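Long-range contacts in transferrin binding protein B (Actinobacillus suis, PDB 3PQU), which probably binds host transferrin at the bacterial surface, as an outer-membrane lipoprotein that serves iron acquisition: residues R263-A268 and K280-G285; R276-A281 and D291-E296. One frame throughout, in Å; residues are numbered along the deposited sequence.

Contact 1. Residues R263-A268 and K280-G285; sequences RYSIEA and KAEKAG
Ser265 and Glu282 meet on the outward side of this antiparallel pairing. The serine OG donates to Glu282 OE2 at 2.7 Å, reaching it from above the carboxylate plane, 48° out of it. The bend at chi2 (-64°) carries the glutamate CD toward Ser265, and its CG packs near the serine backbone. A short hydroxyl and a flexible acid suit this solvent-facing end of the pairing, just past the last residue of strand 274-281. On the other side Tyr264 lies obliquely beneath the neighbouring backbone: CD1 comes to 3.5 Å from Lys280 O, and CE1 touches Ala281 CB at 4.1 Å, a methyl small enough to leave room for the ring. The phenol OH bonds to the carbonyl of Thr290, so the buried tyrosine keeps its polar end satisfied. Between the two faces, Ser265 and Lys280 form a hydrogen-bonded pair; Lys280 N to Ser265 O (2.8 Å) is almost straight at 179°. Glu282 N extends the ladder to Arg263 O at 2.9 Å. Arg263 and Tyr264 both face Leu246, a classic beta bulge against strand 241-249, while Phe311 of strand 306-312 meets the tyrosine ring edge-to-face.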
loop_
_atom_site.group_PDB
_atom_site.type_symbol
_atom_site.label_atom_id
_atom_site.label_comp_id
_atom_site.label_asym_id
_atom_site.label_seq_id
_atom_site.Cartn_x
_atom_site.Cartn_y
_atom_site.Cartn_z
ATOM N N ARG A 263 1.798 22.851 -14.807
ATOM C CA ARG A 263 0.350 22.642 -14.837
ATOM C C ARG A 263 -0.256 22.576 -13.426
ATOM O O ARG A 263 -1.401 22.972 -13.218
ATOM C CB ARG A 263 0.022 21.329 -15.547
ATOM C CG ARG A 263 0.291 21.326 -17.029
ATOM C CD ARG A 263 -0.774 22.121 -17.750
ATOM N NE ARG A 263 -1.106 21.525 -19.039
ATOM C CZ ARG A 263 -1.736 22.169 -20.013
ATOM N NH1 ARG A 263 -2.096 23.434 -19.846
ATOM N NH2 ARG A 263 -1.988 21.554 -21.158
ATOM N N TYR A 264 0.501 22.052 -12.464
ATOM C CA TYR A 264 -0.032 21.852 -11.107
ATOM C C TYR A 264 1.011 22.043 -10.016
ATOM O O TYR A 264 2.197 21.747 -10.219
ATOM C CB TYR A 264 -0.584 20.435 -10.961
ATOM C CG TYR A 264 -1.952 20.199 -11.529
ATOM C CD1 TYR A 264 -3.098 20.625 -10.848
ATOM C CD2 TYR A 264 -2.111 19.517 -12.735
ATOM C CE1 TYR A 264 -4.362 20.404 -11.383
ATOM C CE2 TYR A 264 -3.342 19.285 -13.259
ATOM C CZ TYR A 264 -4.474 19.721 -12.584
ATOM O OH TYR A 264 -5.703 19.463 -13.127
ATOM N N SER A 265 0.554 22.532 -8.865
ATOM C CA SER A 265 1.313 22.480 -7.609
ATOM C C SER A 265 0.622 21.473 -6.704
ATOM O O SER A 265 -0.600 21.373 -6.690
ATOM C CB SER A 265 1.336 23.845 -6.859
ATOM O OG SER A 265 2.020 24.849 -7.590
ATOM N N ILE A 266 1.382 20.772 -5.885
ATOM C CA ILE A 266 0.766 19.745 -5.061
ATOM C C ILE A 266 1.119 19.954 -3.595
ATOM O O ILE A 266 2.230 20.374 -3.273
ATOM C CB ILE A 266 1.229 18.348 -5.538
ATOM C CG1 ILE A 266 0.551 18.006 -6.869
ATOM C CG2 ILE A 266 0.964 17.303 -4.477
ATOM C CD1 ILE A 266 0.967 16.683 -7.435
ATOM N N GLU A 267 0.163 19.708 -2.702
ATOM C CA GLU A 267 0.482 19.715 -1.285
ATOM C C GLU A 267 -0.211 18.528 -0.645
ATOM O O GLU A 267 -1.314 18.147 -1.058
ATOM C CB GLU A 267 0.098 21.053 -0.608
ATOM C CG GLU A 267 -1.384 21.385 -0.653
ATOM C CD GLU A 267 -1.718 22.675 0.087
ATOM O OE1 GLU A 267 -0.803 23.507 0.275
ATOM O OE2 GLU A 267 -2.893 22.855 0.479
ATOM N N ALA A 268 0.441 17.917 0.343
ATOM C CA ALA A 268 -0.147 16.746 0.988
ATOM C C ALA A 268 0.434 16.510 2.376
ATOM O O ALA A 268 1.533 16.967 2.685
ATOM C CB ALA A 268 0.011 15.487 0.091
ATOM N N LYS A 280 -3.311 21.877 -7.113
ATOM C CA LYS A 280 -3.746 23.220 -7.461
ATOM C C LYS A 280 -3.376 23.552 -8.905
ATOM O O LYS A 280 -2.202 23.561 -9.261
ATOM C CB LYS A 280 -3.097 24.244 -6.515
ATOM C CG LYS A 280 -4.089 25.048 -5.686
ATOM C CD LYS A 280 -4.719 24.191 -4.592
ATOM C CE LYS A 280 -5.788 24.953 -3.813
ATOM N NZ LYS A 280 -6.389 24.100 -2.751
ATOM N N ALA A 281 -4.380 23.835 -9.725
ATOM C CA ALA A 281 -4.152 24.204 -11.112
ATOM C C ALA A 281 -3.358 25.483 -11.191
ATOM O O ALA A 281 -3.716 26.485 -10.556
ATOM C CB ALA A 281 -5.483 24.371 -11.842
ATOM N N GLU A 282 -2.306 25.477 -11.999
ATOM C CA GLU A 282 -1.449 26.655 -12.084
ATOM C C GLU A 282 -1.788 27.607 -13.220
ATOM O O GLU A 282 -1.245 28.694 -13.292
ATOM C CB GLU A 282 0.023 26.248 -12.140
ATOM C CG GLU A 282 0.551 25.791 -10.798
ATOM C CD GLU A 282 0.522 26.912 -9.777
ATOM O OE1 GLU A 282 0.690 28.080 -10.184
ATOM O OE2 GLU A 282 0.316 26.629 -8.578
ATOM N N LYS A 283 -2.691 27.213 -14.106
ATOM C CA LYS A 283 -3.041 28.087 -15.223
ATOM C C LYS A 283 -4.539 28.376 -15.238
ATOM O O LYS A 283 -5.345 27.469 -15.358
ATOM C CB LYS A 283 -2.636 27.437 -16.539
ATOM C CG LYS A 283 -2.401 28.419 -17.666
ATOM C CD LYS A 283 -1.034 29.074 -17.523
ATOM C CE LYS A 283 0.082 28.032 -17.455
ATOM N NZ LYS A 283 0.260 27.302 -18.745
ATOM N N ALA A 284 -4.914 29.643 -15.133
ATOM C CA ALA A 284 -6.329 29.997 -15.036
ATOM C C ALA A 284 -7.105 29.677 -16.311
ATOM O O ALA A 284 -6.577 29.781 -17.411
ATOM C CB ALA A 284 -6.490 31.488 -14.680
ATOM N N GLY A 285 -8.366 29.291 -16.160
ATOM C CA GLY A 285 -9.258 29.206 -17.306
ATOM C C GLY A 285 -9.098 27.981 -18.202
ATOM O O GLY A 285 -9.560 27.991 -19.344
HETATM O O HOH W 1 -3.717 24.088 -14.695
#

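Contact 2. Residues R276-A281 and D291-E296; sequences RGKAKA and DSNYLE
Gly277 and Leu295 form a hydrogen-bonded antiparallel pair, with Gly277 N giving to Leu295 O at 2.9 Å and Leu295 N returning a bond to Gly277 O. Gly277 has backbone angles that glycine adopts more readily than other residues. Ala279 and Ser292 repeat the arrangement, Ala279 N giving to Ser292 O and Ser292 N to Ala279 O, each at 3.0 Å. Between these two pairs one strand advances two residues, Gly277 to Ala279, and the other three, Ser292 to Leu295: a beta bulge, placed where the chain turns a corner at Asn293. Within that corner Ser292 OG accepts from Tyr294 N, an ST turn, and also bonds to Phe312 O, which fits a serine to this buried position. The paired strands are successive staves of the antiparallel beta barrel of this lobe, joined as a hairpin.

Apolar contact is made by Leu295, whose CG stands anti to the backbone N (chi1 -180°). Its CD1 lies 4.3 Å from Ala279 CB. Phe311 touches both Ala279 and Leu295.

Three further links run through polar side chains. Lys278 runs side by side with Asn293 and bends at chi4 (-56°), bringing NZ to Asn293 OD1 from above the amide plane. Asp291 stands in for a strand carbonyl: its OD1 takes Ala281 N at 2.9 Å, nearly along the C-O axis, and a water links that oxygen to Ala281 O. Arg276 and Glu296 also lie side by side, their flat ends 21° from coplanar, and a water bridges NE to OE2; direct salt bridges go instead to Glu32 and Arg274, respectively.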
loop_
_atom_site.group_PDB
_atom_site.type_symbol
_atom_site.label_atom_id
_atom_site.label_comp_id
_atom_site.label_asym_id
_atom_site.label_seq_id
_atom_site.Cartn_x
_atom_site.Cartn_y
_atom_site.Cartn_z
ATOM N N ARG A 276 -2.190 12.445 1.687
ATOM C CA ARG A 276 -3.496 12.920 1.239
ATOM C C ARG A 276 -3.417 14.415 1.104
ATOM O O ARG A 276 -2.927 15.075 2.024
ATOM C CB ARG A 276 -4.572 12.600 2.277
ATOM C CG ARG A 276 -4.691 11.141 2.688
ATOM C CD ARG A 276 -5.647 10.957 3.890
ATOM N NE ARG A 276 -5.459 9.649 4.524
ATOM C CZ ARG A 276 -5.598 9.425 5.824
ATOM N NH1 ARG A 276 -5.927 10.421 6.627
ATOM N NH2 ARG A 276 -5.405 8.207 6.318
ATOM N N GLY A 277 -3.915 14.957 -0.013
ATOM C CA GLY A 277 -3.929 16.402 -0.197
ATOM C C GLY A 277 -4.690 16.900 -1.412
ATOM O O GLY A 277 -5.773 16.406 -1.756
ATOM N N LYS A 278 -4.101 17.880 -2.079
ATOM C CA LYS A 278 -4.780 18.609 -3.140
ATOM C C LYS A 278 -3.826 18.859 -4.281
ATOM O O LYS A 278 -2.616 18.915 -4.079
ATOM C CB LYS A 278 -5.215 19.984 -2.613
ATOM C CG LYS A 278 -6.029 19.956 -1.312
ATOM C CD LYS A 278 -6.280 21.390 -0.840
ATOM C CE LYS A 278 -7.087 21.412 0.453
ATOM N NZ LYS A 278 -8.368 20.683 0.295
ATOM N N ALA A 279 -4.385 19.061 -5.472
ATOM C CA ALA A 279 -3.612 19.521 -6.613
ATOM C C ALA A 279 -4.175 20.878 -6.993
ATOM O O ALA A 279 -5.374 21.005 -7.201
ATOM C CB ALA A 279 -3.747 18.540 -7.775
ATOM N N LYS A 280 -3.311 21.877 -7.113
ATOM C CA LYS A 280 -3.746 23.220 -7.461
ATOM C C LYS A 280 -3.376 23.552 -8.905
ATOM O O LYS A 280 -2.202 23.561 -9.261
ATOM C CB LYS A 280 -3.097 24.244 -6.515
ATOM C CG LYS A 280 -4.089 25.048 -5.686
ATOM C CD LYS A 280 -4.719 24.191 -4.592
ATOM C CE LYS A 280 -5.788 24.953 -3.813
ATOM N NZ LYS A 280 -6.389 24.100 -2.751
ATOM N N ALA A 281 -4.380 23.835 -9.725
ATOM C CA ALA A 281 -4.152 24.204 -11.112
ATOM C C ALA A 281 -3.358 25.483 -11.191
ATOM O O ALA A 281 -3.716 26.485 -10.556
ATOM C CB ALA A 281 -5.483 24.371 -11.842
ATOM N N ASP A 291 -8.653 22.362 -10.414
ATOM C CA ASP A 291 -8.269 22.010 -9.039
ATOM C C ASP A 291 -8.829 20.666 -8.621
ATOM O O ASP A 291 -9.899 20.271 -9.085
ATOM C CB ASP A 291 -8.816 23.047 -8.036
ATOM C CG ASP A 291 -8.155 24.394 -8.164
ATOM O OD1 ASP A 291 -7.007 24.454 -8.682
ATOM O OD2 ASP A 291 -8.779 25.383 -7.710
ATOM N N SER A 292 -8.134 20.002 -7.698
ATOM C CA SER A 292 -8.628 18.772 -7.095
ATOM C C SER A 292 -8.437 18.778 -5.589
ATOM O O SER A 292 -7.354 19.100 -5.129
ATOM C CB SER A 292 -7.861 17.537 -7.623
ATOM O OG SER A 292 -8.248 16.367 -6.865
ATOM N N ASN A 293 -9.470 18.385 -4.841
ATOM C CA ASN A 293 -9.382 18.196 -3.391
ATOM C C ASN A 293 -9.133 16.735 -3.044
ATOM O O ASN A 293 -9.174 16.363 -1.874
ATOM C CB ASN A 293 -10.703 18.563 -2.719
ATOM C CG ASN A 293 -10.881 20.040 -2.553
ATOM O OD1 ASN A 293 -9.909 20.785 -2.421
ATOM N ND2 ASN A 293 -12.131 20.478 -2.544
ATOM N N TYR A 294 -8.910 15.908 -4.063
ATOM C CA TYR A 294 -8.911 14.455 -3.899
ATOM C C TYR A 294 -7.632 13.803 -4.416
ATOM O O TYR A 294 -7.660 12.987 -5.338
ATOM C CB TYR A 294 -10.135 13.868 -4.596
ATOM C CG TYR A 294 -11.412 14.463 -4.050
ATOM C CD1 TYR A 294 -11.956 14.009 -2.852
ATOM C CD2 TYR A 294 -12.060 15.495 -4.722
ATOM C CE1 TYR A 294 -13.119 14.568 -2.335
ATOM C CE2 TYR A 294 -13.225 16.061 -4.211
ATOM C CZ TYR A 294 -13.741 15.595 -3.023
ATOM O OH TYR A 294 -14.887 16.155 -2.533
ATOM N N LEU A 295 -6.511 14.169 -3.806
ATOM C CA LEU A 295 -5.230 13.578 -4.147
ATOM C C LEU A 295 -4.831 12.600 -3.045
ATOM O O LEU A 295 -4.892 12.942 -1.867
ATOM C CB LEU A 295 -4.165 14.670 -4.286
ATOM C CG LEU A 295 -2.745 14.198 -4.649
ATOM C CD1 LEU A 295 -2.072 15.174 -5.619
ATOM C CD2 LEU A 295 -1.886 13.977 -3.397
ATOM N N GLU A 296 -4.412 11.395 -3.434
ATOM C CA GLU A 296 -3.991 10.388 -2.463
ATOM C C GLU A 296 -2.959 9.520 -3.128
ATOM O O GLU A 296 -3.089 9.196 -4.307
ATOM C CB GLU A 296 -5.181 9.527 -2.014
ATOM C CG GLU A 296 -4.956 8.750 -0.705
ATOM C CD GLU A 296 -4.172 7.440 -0.858
ATOM O OE1 GLU A 296 -3.935 6.977 -1.998
ATOM O OE2 GLU A 296 -3.803 6.848 0.182
HETATM O O HOH W 2 -5.012 7.380 2.553
HETATM O O HOH W 3 -5.526 26.851 -8.410
#

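In the fold
Strand 274-281 is common to both contacts: contact 1 joins it to strand 260-271 along one edge, and contact 2 joins it to strand 292-300 along the other, making three consecutive strands of one barrel sheet. Contact 1 is at the surface, where the strand gives way to a loop, and buries less area; contact 2 is partly buried and closer to the centre of the chain. They meet where Tyr264 packs on Ala279 and Ile266 on Leu295, and Glu267 O probably accepts from Lys278 N. Contact 1 sets a serine-carboxylate bond on the solvent side against a buried tyrosine ring on the other, whereas contact 2 combines leucine packing with a bulged ladder and water-bridged charges.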